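Local atomic coordinates of peptidoglycan-recognition protein LB (Drosophila melanogaster, PDB entry 7NSZ), a protein that hydrolyses, with zinc, the amide link between N-acetylmuramoyl groups and L-amino acids in bacterial peptidoglycan, probably as a scavenger that turns active peptidoglycan into inactive fragments. Residues 40-45 and 108-113; 82-87 and 130-135. The protein carries 1 engineered substitution. All coordinates share one frame; numbering follows the deposited sequence.

After the short strand 17-18, strand 38-45 supplies residues 40-45; helix 55-72 and strands 82-84 and 90-92 follow before the chain returns as strand 110-115 and pairs with it, closing interaction 1. Residues 82-87 lie within that loop, but their partner, helix 126-142, comes after it; the chain from 82-87 to 130-135 is closed by interaction 2, which therefore crosses interaction 1. Strand 110-115 sits between strands 38-45 and 82-84 in the sheet and leads on to the helix. Interaction 1 thus joins neighbouring strands edge to edge, while interaction 2 packs the helix on one face. They meet where Ile113 CD1 touches Leu135 CD2 (3.9 Å) and Ile113 CG2 touches Ile84 CG1 (3.7 Å).

Interaction 1: residues 40-45 and 108-113; sequences YVIIHH and DKSVGI. With ZN (zinc ion), chain B.
Residues 40-45 run parallel to strand residues 110-113, the axes 18° apart, joined by five backbone hydrogen bonds that alternate from strand to strand. The ladder starts with the bent bond Tyr40 N to Lys109 O (3.2 Å), and its straightest rung is Ile113 N to Ile42 O, with 170° at the hydrogen. Val41, Ile43, Val111 and Ile113 share one face. There CD1 of Ile113 reaches across to CG1 of Val41 (3.7 Å), while CD1 of Ile43 lies alongside CB of Ile113 (4.1 Å). On the other face, Ile42 CG1 passes Ser110 OG, whose polar partner is Tyr106 O. The His44 ring, its CG anti to the carbonyl carbon (chi1 -53°), turns its CD2 edge toward Gly112 CA and Ile113 O, at a position with no side chain in the way. Its ND1 binds the zinc ion at 2.1 Å, and NE2 is hydrogen-bonded to His102 ND1, so both ring nitrogens are engaged and the ring's rotation is fixed. His154 and Cys162 complete the protein ligands of this amidase site. At the opposite end, Lys109 CD lies beside Tyr40 CE1 (3.9 Å); its chain, bent at chi3 and chi4, brings NZ to the syn lone pair of Asp108 OD1 (3.0 Å) and to Lys105 O. An alanine at Lys109 would probably leave the Asp108 carboxylate without this counter-charge and open a gap beside CD1 and CE1 of Tyr40. Both strands lie inside the mixed sheet: strand 149-153 pairs with the far edge of 38-45, strand 82-84 flanks 110-115, and helix 126-142 covers the valine-isoleucine face through Leu135 and Ile136.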
ATOM      1  N   TYR A  40      -7.478  -9.641   1.906  1.00 10.31           N
ATOM      2  CA  TYR A  40      -6.014  -9.493   2.020  1.00  9.57           C
ATOM      3  C   TYR A  40      -5.595  -8.038   2.106  1.00  9.44           C
ATOM      4  O   TYR A  40      -6.219  -7.124   1.521  1.00  9.27           O
ATOM      5  CB  TYR A  40      -5.311 -10.092   0.812  1.00 10.57           C
ATOM      6  CG  TYR A  40      -5.537 -11.576   0.675  1.00 12.78           C
ATOM      7  CD1 TYR A  40      -6.586 -12.060  -0.081  1.00 13.42           C
ATOM      8  CD2 TYR A  40      -4.765 -12.478   1.402  1.00 13.32           C
ATOM      9  CE1 TYR A  40      -6.819 -13.426  -0.193  1.00 15.31           C
ATOM     10  CE2 TYR A  40      -4.987 -13.843   1.301  1.00 15.02           C
ATOM     11  CZ  TYR A  40      -6.008 -14.301   0.516  1.00 15.54           C
ATOM     12  OH  TYR A  40      -6.153 -15.670   0.462  1.00 20.05           O
ATOM     13  N   VAL A  41      -4.498  -7.860   2.818  1.00  8.57           N
ATOM     14  CA  VAL A  41      -3.719  -6.603   2.847  1.00  8.90           C
ATOM     15  C   VAL A  41      -2.327  -6.969   2.372  1.00  9.58           C
ATOM     16  O   VAL A  41      -1.705  -7.874   2.967  1.00 10.36           O
ATOM     17  CB  VAL A  41      -3.697  -5.949   4.228  1.00  9.51           C
ATOM     18  CG1 VAL A  41      -2.800  -4.737   4.249  1.00 10.09           C
ATOM     19  CG2 VAL A  41      -5.080  -5.623   4.726  1.00 10.79           C
ATOM     20  N   ILE A  42      -1.856  -6.298   1.328  1.00  9.34           N
ATOM     21  CA  ILE A  42      -0.500  -6.562   0.773  1.00  9.84           C
ATOM     22  C   ILE A  42       0.345  -5.339   1.016  1.00  9.29           C
ATOM     23  O   ILE A  42       0.001  -4.214   0.603  1.00  8.39           O
ATOM     24  CB  ILE A  42      -0.504  -6.877  -0.720  1.00 10.49           C
ATOM     25  CG1 ILE A  42      -1.619  -7.816  -1.130  1.00 12.46           C
ATOM     26  CG2 ILE A  42       0.852  -7.330  -1.198  1.00  9.71           C
ATOM     27  CD1 ILE A  42      -1.566  -9.134  -0.515  1.00 14.81           C
ATOM     28  N   ILE A  43       1.490  -5.534   1.638  1.00  8.13           N
ATOM     29  CA  ILE A  43       2.451  -4.456   1.940  1.00  8.64           C
ATOM     30  C   ILE A  43       3.551  -4.389   0.908  1.00  8.49           C
ATOM     31  O   ILE A  43       4.103  -5.436   0.507  1.00  9.20           O
ATOM     32  CB  ILE A  43       3.058  -4.626   3.355  1.00  9.18           C
ATOM     33  CG1 ILE A  43       1.981  -4.729   4.427  1.00  9.41           C
ATOM     34  CG2 ILE A  43       4.053  -3.549   3.650  1.00 10.29           C
ATOM     35  CD1 ILE A  43       1.051  -3.548   4.517  1.00  9.98           C
ATOM     36  N   HIS A  44       3.870  -3.186   0.494  1.00  8.09           N
ATOM     37  CA  HIS A  44       4.916  -2.826  -0.483  1.00  8.16           C
ATOM     38  C   HIS A  44       5.834  -1.775   0.078  1.00  8.18           C
ATOM     39  O   HIS A  44       5.431  -0.992   0.982  1.00  8.27           O
ATOM     40  CB  HIS A  44       4.267  -2.296  -1.799  1.00  7.70           C
ATOM     41  CG  HIS A  44       3.251  -3.200  -2.378  1.00  7.39           C
ATOM     42  ND1 HIS A  44       3.627  -4.083  -3.389  1.00  7.05           N
ATOM     43  CD2 HIS A  44       1.931  -3.355  -2.240  1.00  8.81           C
ATOM     44  CE1 HIS A  44       2.595  -4.731  -3.810  1.00  7.91           C
ATOM     45  NE2 HIS A  44       1.499  -4.337  -3.126  1.00  8.19           N
ATOM     46  N   HIS A  45       7.032  -1.655  -0.519  1.00  9.15           N
ATOM     47  CA  HIS A  45       7.826  -0.429  -0.469  1.00  9.59           C
ATOM     48  C   HIS A  45       7.864   0.163  -1.873  1.00  9.74           C
ATOM     49  O   HIS A  45       7.549  -0.523  -2.860  1.00  9.77           O
ATOM     50  CB  HIS A  45       9.236  -0.557   0.147  1.00 10.44           C
ATOM     51  CG  HIS A  45      10.230  -1.238  -0.727  1.00 10.34           C
ATOM     52  ND1 HIS A  45      11.562  -1.178  -0.371  1.00 13.19           N
ATOM     53  CD2 HIS A  45      10.139  -2.015  -1.809  1.00 10.20           C
ATOM     54  CE1 HIS A  45      12.235  -1.878  -1.255  1.00 12.06           C
ATOM     55  NE2 HIS A  45      11.428  -2.438  -2.088  1.00 12.19           N
ATOM     56  N   ASP A 108      -7.981  -7.701  -7.166  1.00 12.01           N
ATOM     57  CA  ASP A 108      -9.440  -7.544  -6.958  1.00 12.76           C
ATOM     58  C   ASP A 108      -9.853  -8.106  -5.589  1.00 13.22           C
ATOM     59  O   ASP A 108     -11.043  -8.338  -5.411  1.00 13.75           O
ATOM     60  CB  ASP A 108     -10.210  -8.272  -8.067  1.00 15.06           C
ATOM     61  CG  ASP A 108     -10.006  -9.793  -7.989  1.00 17.13           C
ATOM     62  OD1 ASP A 108      -9.130 -10.294  -7.229  1.00 17.47           O
ATOM     63  OD2 ASP A 108     -10.692 -10.486  -8.768  1.00 21.23           O
ATOM     64  N   LYS A 109      -8.936  -8.261  -4.640  1.00 13.02           N
ATOM     65  CA  LYS A 109      -9.320  -8.845  -3.325  1.00 12.02           C
ATOM     66  C   LYS A 109      -8.368  -8.372  -2.221  1.00 10.75           C
ATOM     67  O   LYS A 109      -8.183  -9.055  -1.198  1.00 11.50           O
ATOM     68  CB  LYS A 109      -9.318 -10.373  -3.432  1.00 13.65           C
ATOM     69  CG  LYS A 109      -7.989 -10.969  -3.847  1.00 15.06           C
ATOM     70  CD  LYS A 109      -7.915 -12.503  -3.851  1.00 19.29           C
ATOM     71  CE  LYS A 109      -8.797 -13.132  -4.903  1.00 20.85           C
ATOM     72  NZ  LYS A 109      -8.271 -12.963  -6.276  1.00 26.03           N
ATOM     73  N   SER A 110      -7.776  -7.181  -2.373  1.00 10.76           N
ATOM     74  CA  SER A 110      -6.764  -6.709  -1.418  1.00 10.78           C
ATOM     75  C   SER A 110      -6.792  -5.196  -1.298  1.00  9.84           C
ATOM     76  O   SER A 110      -7.277  -4.503  -2.218  1.00 10.14           O
ATOM     77  CB  SER A 110      -5.430  -7.233  -1.769  1.00 10.44           C
ATOM     78  OG  SER A 110      -4.846  -6.549  -2.910  1.00 10.79           O
ATOM     79  N   VAL A 111      -6.194  -4.745  -0.205  1.00  9.22           N
ATOM     80  CA  VAL A 111      -5.730  -3.370  -0.048  1.00  9.28           C
ATOM     81  C   VAL A 111      -4.234  -3.444  -0.204  1.00  8.58           C
ATOM     82  O   VAL A 111      -3.549  -4.064   0.620  1.00  9.57           O
ATOM     83  CB  VAL A 111      -6.168  -2.766   1.289  1.00 10.06           C
ATOM     84  CG1 VAL A 111      -5.719  -1.340   1.427  1.00  9.50           C
ATOM     85  CG2 VAL A 111      -7.637  -2.925   1.489  1.00 11.07           C
ATOM     86  N   GLY A 112      -3.717  -2.764  -1.215  1.00  7.75           N
ATOM     87  CA  GLY A 112      -2.277  -2.631  -1.455  1.00  7.79           C
ATOM     88  C   GLY A 112      -1.735  -1.348  -0.854  1.00  7.62           C
ATOM     89  O   GLY A 112      -2.117  -0.273  -1.338  1.00  8.43           O
ATOM     90  N   ILE A 113      -0.826  -1.435   0.115  1.00  7.64           N
ATOM     91  CA  ILE A 113      -0.341  -0.267   0.867  1.00  8.23           C
ATOM     92  C   ILE A 113       1.135  -0.123   0.595  1.00  8.18           C
ATOM     93  O   ILE A 113       1.860  -1.111   0.862  1.00  8.71           O
ATOM     94  CB  ILE A 113      -0.600  -0.415   2.382  1.00  8.51           C
ATOM     95  CG1 ILE A 113      -2.080  -0.638   2.690  1.00  9.53           C
ATOM     96  CG2 ILE A 113      -0.040   0.780   3.152  1.00  8.32           C
ATOM     97  CD1 ILE A 113      -2.353  -1.058   4.164  1.00 10.08           C
TER
HETATM   98 ZN    ZN B 301       5.538  -4.389  -4.126  1.00  9.38          ZN

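Interaction 2: residues 82-87 and 130-135; sequences FGIGGD and DAAKNL
Leu135 lays both methyls against one face of the Phe82 side chain. CD1 stands over the centre of the ring, 4.1 Å from the centroid and 4° off the normal, a CH-pi contact; CD2 lies over the CB-CG end, 3.6 Å from Phe82 CB. The leucine reaches there with CG anti to its backbone N (chi1 174°), which carries the branched end out from the helix toward the strand. Ile84, two residues along on the same side of strand 82-84, divides its contact between its two branches. Its CG2 touches the methyl of Ala131 (Ala131 CB, 3.8 Å), while CD1 reaches the helix backbone at Ala132 CA (4.1 Å). Strand and helix run roughly antiparallel, at 151°, with their axes 9.1 Å apart; the small side chains of Ala131 and Ala132 let the isoleucine come close to the helix.

Further out, Ile90 of strand 90-92 touches Phe82, Ile84 and Leu135, and Phe96 meets both the Phe82 ring and Leu135. Backbone hydrogen bonds of Phe82 to Gly112 and Val114, and of Ile84 to Val114 and Ile116, hold the strand in the sheet, and its extended form puts both side chains on the helix side. Beyond the strand, Gly86 O accepts a hydrogen bond from Gln127 NE2, a second tie to helix 126-142, and Asp87 OD1 bonds Tyr91 OH and Thr55 OG1.

The helix therefore meets the sheet here as a buried layer of the amidase fold. Between residues 82-84 and 131-135 the touching side chains are all apolar, so the fit there probably rests on shape.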
ATOM      1  N   PHE A  82      -3.249   2.698  -1.304  1.00  7.37           N
ATOM      2  CA  PHE A  82      -2.863   3.791  -0.381  1.00  8.27           C
ATOM      3  C   PHE A  82      -1.345   3.895  -0.301  1.00  7.65           C
ATOM      4  O   PHE A  82      -0.655   2.846  -0.466  1.00  8.15           O
ATOM      5  CB  PHE A  82      -3.385   3.599   1.053  1.00  7.70           C
ATOM      6  CG  PHE A  82      -4.886   3.641   1.134  1.00  8.20           C
ATOM      7  CD1 PHE A  82      -5.621   2.497   1.045  1.00  8.74           C
ATOM      8  CD2 PHE A  82      -5.563   4.825   1.309  1.00  9.24           C
ATOM      9  CE1 PHE A  82      -7.002   2.526   1.031  1.00  9.39           C
ATOM     10  CE2 PHE A  82      -6.961   4.863   1.281  1.00  9.87           C
ATOM     11  CZ  PHE A  82      -7.663   3.698   1.173  1.00  9.96           C
ATOM     12  N   GLY A  83      -0.812   5.073  -0.073  1.00  7.91           N
ATOM     13  CA  GLY A  83       0.598   5.271   0.253  1.00  7.67           C
ATOM     14  C   GLY A  83       0.739   5.845   1.626  1.00  7.86           C
ATOM     15  O   GLY A  83      -0.177   6.511   2.167  1.00  8.71           O
ATOM     16  N   ILE A  84       1.891   5.599   2.225  1.00  8.18           N
ATOM     17  CA  ILE A  84       2.283   6.107   3.553  1.00  9.20           C
ATOM     18  C   ILE A  84       3.565   6.909   3.415  1.00  8.95           C
ATOM     19  O   ILE A  84       4.573   6.378   2.880  1.00  9.74           O
ATOM     20  CB  ILE A  84       2.494   4.951   4.533  1.00  9.36           C
ATOM     21  CG1 ILE A  84       1.367   3.927   4.562  1.00 12.58           C
ATOM     22  CG2 ILE A  84       2.822   5.489   5.922  1.00 10.38           C
ATOM     23  CD1 ILE A  84       0.165   4.395   5.120  1.00 13.52           C
ATOM     24  N   GLY A  85       3.553   8.145   3.882  1.00 10.11           N
ATOM     25  CA  GLY A  85       4.765   8.973   3.847  1.00 10.34           C
ATOM     26  C   GLY A  85       5.496   8.967   5.193  1.00 11.15           C
ATOM     27  O   GLY A  85       4.932   8.625   6.217  1.00 10.91           O
ATOM     28  N   GLY A  86       6.748   9.422   5.147  1.00 12.61           N
ATOM     29  CA  GLY A  86       7.584   9.633   6.344  1.00 12.99           C
ATOM     30  C   GLY A  86       7.136  10.840   7.135  1.00 13.03           C
ATOM     31  O   GLY A  86       7.636  11.029   8.255  1.00 14.43           O
ATOM     32  N   ASP A  87       6.170  11.603   6.610  1.00 12.47           N
ATOM     33  CA  ASP A  87       5.443  12.611   7.399  1.00 11.83           C
ATOM     34  C   ASP A  87       4.419  11.968   8.322  1.00 11.64           C
ATOM     35  O   ASP A  87       3.747  12.693   9.048  1.00 13.10           O
ATOM     36  CB  ASP A  87       4.773  13.619   6.470  1.00 11.70           C
ATOM     37  CG  ASP A  87       3.765  13.019   5.506  1.00 11.48           C
ATOM     38  OD1 ASP A  87       3.127  13.812   4.755  1.00 11.24           O
ATOM     39  OD2 ASP A  87       3.642  11.733   5.442  1.00 11.59           O
ATOM     40  N   ASP A 130       3.045   3.063  12.414  1.00 12.74           N
ATOM     41  CA  ASP A 130       1.779   3.409  13.070  1.00 12.47           C
ATOM     42  C   ASP A 130       0.710   3.803  12.042  1.00 11.50           C
ATOM     43  O   ASP A 130      -0.454   3.368  12.161  1.00 11.81           O
ATOM     44  CB  ASP A 130       2.013   4.548  14.052  1.00 15.23           C
ATOM     45  CG  ASP A 130       2.724   4.126  15.337  1.00 17.27           C
ATOM     46  OD1 ASP A 130       2.844   2.905  15.568  1.00 23.03           O
ATOM     47  OD2 ASP A 130       3.054   5.039  16.127  1.00 22.53           O
ATOM     48  N   ALA A 131       1.072   4.626  11.047  1.00 10.61           N
ATOM     49  CA  ALA A 131       0.078   5.018  10.031  1.00 11.27           C
ATOM     50  C   ALA A 131      -0.465   3.793   9.315  1.00 10.68           C
ATOM     51  O   ALA A 131      -1.669   3.679   9.075  1.00 10.83           O
ATOM     52  CB  ALA A 131       0.700   5.962   9.070  1.00 12.31           C
ATOM     53  N   ALA A 132       0.397   2.843   8.934  1.00 10.31           N
ATOM     54  CA  ALA A 132      -0.059   1.652   8.189  1.00  9.78           C
ATOM     55  C   ALA A 132      -1.024   0.872   9.058  1.00 10.43           C
ATOM     56  O   ALA A 132      -2.045   0.454   8.594  1.00  9.91           O
ATOM     57  CB  ALA A 132       1.088   0.820   7.684  1.00 10.17           C
ATOM     58  N   LYS A 133      -0.656   0.683  10.331  1.00 10.58           N
ATOM     59  CA  LYS A 133      -1.537  -0.103  11.234  1.00 11.26           C
ATOM     60  C   LYS A 133      -2.879   0.636  11.439  1.00 11.72           C
ATOM     61  O   LYS A 133      -3.903  -0.044  11.438  1.00 11.69           O
ATOM     62  CB  LYS A 133      -0.864  -0.383  12.571  1.00 12.86           C
ATOM     63  CG  LYS A 133       0.402  -1.210  12.443  1.00 13.65           C
ATOM     64  CD  LYS A 133       1.138  -1.258  13.800  1.00 16.38           C
ATOM     65  CE  LYS A 133       2.453  -2.004  13.771  1.00 18.04           C
ATOM     66  NZ  LYS A 133       3.098  -2.041  15.108  1.00 21.15           N
ATOM     67  N   ASN A 134      -2.821   1.957  11.546  1.00 11.49           N
ATOM     68  CA  ASN A 134      -4.060   2.752  11.741  1.00 12.40           C
ATOM     69  C   ASN A 134      -4.959   2.669  10.498  1.00 10.84           C
ATOM     70  O   ASN A 134      -6.183   2.474  10.582  1.00 11.41           O
ATOM     71  CB  ASN A 134      -3.714   4.192  12.077  1.00 16.67           C
ATOM     72  CG  ASN A 134      -3.151   4.311  13.487  1.00 23.04           C
ATOM     73  OD1 ASN A 134      -3.434   3.474  14.347  1.00 25.97           O
ATOM     74  ND2 ASN A 134      -2.334   5.322  13.725  1.00 26.24           N
ATOM     75  N   LEU A 135      -4.359   2.701   9.301  1.00  9.90           N
ATOM     76  CA  LEU A 135      -5.151   2.554   8.069  1.00 10.70           C
ATOM     77  C   LEU A 135      -5.859   1.202   8.045  1.00  9.87           C
ATOM     78  O   LEU A 135      -7.030   1.117   7.688  1.00  9.86           O
ATOM     79  CB  LEU A 135      -4.223   2.717   6.872  1.00 10.74           C
ATOM     80  CG  LEU A 135      -4.838   2.455   5.514  1.00 10.58           C
ATOM     81  CD1 LEU A 135      -6.020   3.371   5.198  1.00 11.49           C
ATOM     82  CD2 LEU A 135      -3.794   2.525   4.426  1.00 11.01           C
TER